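Side-chain contact in putative metal binding protein (Coccidioides immitis, PDB 3CVG), which probably binds a metal ion or other small ligand, as a putative metal binding protein of the periplasmic binding protein superfamily: residues T64-I67 against N68-D72. Residues are numbered along the deposited sequence; the frame is centred on the assembly and turned at random.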
loop_
_atom_site.group_PDB
_atom_site.type_symbol
_atom_site.label_atom_id
_atom_site.label_comp_id
_atom_site.label_asym_id
_atom_site.label_seq_id
_atom_site.Cartn_x
_atom_site.Cartn_y
_atom_site.Cartn_z
ATOM N N THR A 64 -2.661 11.389 1.757
ATOM C CA THR A 64 -3.025 12.808 1.762
ATOM C C THR A 64 -3.355 13.339 3.160
ATOM O O THR A 64 -2.928 14.440 3.541
ATOM C CB THR A 64 -4.228 13.079 0.837
ATOM O OG1 THR A 64 -3.899 12.692 -0.504
ATOM C CG2 THR A 64 -4.589 14.559 0.857
ATOM N N VAL A 65 -4.112 12.554 3.920
ATOM C CA VAL A 65 -4.513 12.953 5.265
ATOM C C VAL A 65 -3.342 12.920 6.232
ATOM O O VAL A 65 -3.188 13.813 7.064
ATOM C CB VAL A 65 -5.633 12.044 5.802
ATOM C CG1 VAL A 65 -6.173 12.603 7.113
ATOM C CG2 VAL A 65 -6.739 11.936 4.775
ATOM N N THR A 66 -2.520 11.880 6.127
ATOM C CA THR A 66 -1.349 11.749 6.983
ATOM C C THR A 66 -0.534 13.035 6.885
ATOM O O THR A 66 -0.132 13.614 7.894
ATOM C CB THR A 66 -0.475 10.547 6.546
ATOM O OG1 THR A 66 -1.179 9.325 6.808
ATOM C CG2 THR A 66 0.848 10.539 7.293
ATOM N N ILE A 67 -0.297 13.486 5.662
ATOM C CA ILE A 67 0.464 14.709 5.458
ATOM C C ILE A 67 -0.313 15.904 6.013
ATOM O O ILE A 67 0.284 16.851 6.523
ATOM C CB ILE A 67 0.785 14.912 3.964
ATOM C CG1 ILE A 67 1.741 13.805 3.500
ATOM C CG2 ILE A 67 1.388 16.296 3.734
ATOM C CD1 ILE A 67 2.000 13.774 2.008
ATOM N N ASN A 68 -1.641 15.851 5.923
ATOM C CA ASN A 68 -2.478 16.932 6.449
ATOM C C ASN A 68 -2.346 16.964 7.969
ATOM O O ASN A 68 -2.327 18.040 8.581
ATOM C CB ASN A 68 -3.955 16.734 6.073
ATOM C CG ASN A 68 -4.229 16.998 4.604
ATOM O OD1 ASN A 68 -3.685 17.931 4.019
ATOM N ND2 ASN A 68 -5.094 16.184 4.007
ATOM N N TYR A 69 -2.265 15.777 8.571
ATOM C CA TYR A 69 -2.109 15.661 10.015
ATOM C C TYR A 69 -0.756 16.215 10.442
ATOM O O TYR A 69 -0.659 16.946 11.427
ATOM C CB TYR A 69 -2.211 14.200 10.465
ATOM C CG TYR A 69 -3.605 13.627 10.455
ATOM C CD1 TYR A 69 -4.725 14.456 10.458
ATOM C CD2 TYR A 69 -3.804 12.249 10.497
ATOM C CE1 TYR A 69 -6.008 13.926 10.506
ATOM C CE2 TYR A 69 -5.080 11.708 10.547
ATOM C CZ TYR A 69 -6.177 12.550 10.550
ATOM O OH TYR A 69 -7.443 12.015 10.602
ATOM N N LEU A 70 0.290 15.854 9.704
ATOM C CA LEU A 70 1.631 16.334 10.023
ATOM C C LEU A 70 1.636 17.853 9.947
ATOM O O LEU A 70 2.310 18.523 10.728
ATOM C CB LEU A 70 2.656 15.761 9.039
ATOM C CG LEU A 70 2.877 14.245 9.096
ATOM C CD1 LEU A 70 3.693 13.801 7.890
ATOM C CD2 LEU A 70 3.583 13.872 10.396
ATOM N N LYS A 71 0.869 18.393 9.006
ATOM C CA LYS A 71 0.788 19.835 8.829
ATOM C C LYS A 71 0.098 20.505 10.006
ATOM O O LYS A 71 0.549 21.541 10.483
ATOM C CB LYS A 71 0.036 20.173 7.545
ATOM C CG LYS A 71 -0.006 21.659 7.242
ATOM C CD LYS A 71 -0.435 21.910 5.808
ATOM C CE LYS A 71 -0.242 23.370 5.410
ATOM N NZ LYS A 71 -1.128 24.285 6.186
ATOM N N ASP A 72 -0.997 19.912 10.468
ATOM C CA ASP A 72 -1.748 20.470 11.583
ATOM C C ASP A 72 -1.285 19.888 12.917
ATOM O O ASP A 72 -1.939 20.061 13.944
ATOM C CB ASP A 72 -3.246 20.217 11.385
ATOM C CG ASP A 72 -3.752 20.732 10.044
ATOM O OD1 ASP A 72 -3.449 21.896 9.696
ATOM O OD2 ASP A 72 -4.458 19.978 9.341
#
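Val65 and Tyr69 meet one turn apart on helix 63-71, a short surface helix of the periplasmic-binding-protein fold, in a CH-pi contact of i to i+4 spacing. Both side chains lean the same way, and the Val65 methyl CG1 lies over one face of the phenol ring, 3.6 Å from its centroid and 20° off the ring normal. CG1 of Val65 is shifted toward the hydroxyl-bearing end, with Tyr69 CZ the nearest ring atom at 3.4 Å. Val65 places CG1 there by setting it anti to its own backbone N (chi1 -172°), while Tyr69 CG stands anti to its carbonyl carbon (chi1 -74°), which brings the ring back alongside the preceding turn. The same face also passes over Val65 O, 3.4 Å from Tyr69 CG. Val65 O accepts the hydrogen bond of Tyr69 N at 2.6 Å, so main chain and side chain join the same two residues. Beside this pair, Asn68 lies along Thr64: its amide ND2 comes 2.8 Å from Thr64 O, but at an angle too poor for a hydrogen bond, and the oxygen instead accepts Asn68 N at 3.1 Å. Leu70 bonds Thr66 O through its backbone N and rests CG 3.3 Å from that same oxygen. Near the start of the helix, Thr66 OG1 is tied to Ser61 OG and Asp62 O, and Asp62 OD1 receives Val65 N. Tyr69 reaches the flanking loops at Ser61 and Val75; Ile67 packs on Ala85 and Ser89 of helix 83-91, and together with Leu70 it touches Leu240 of strand 234-241.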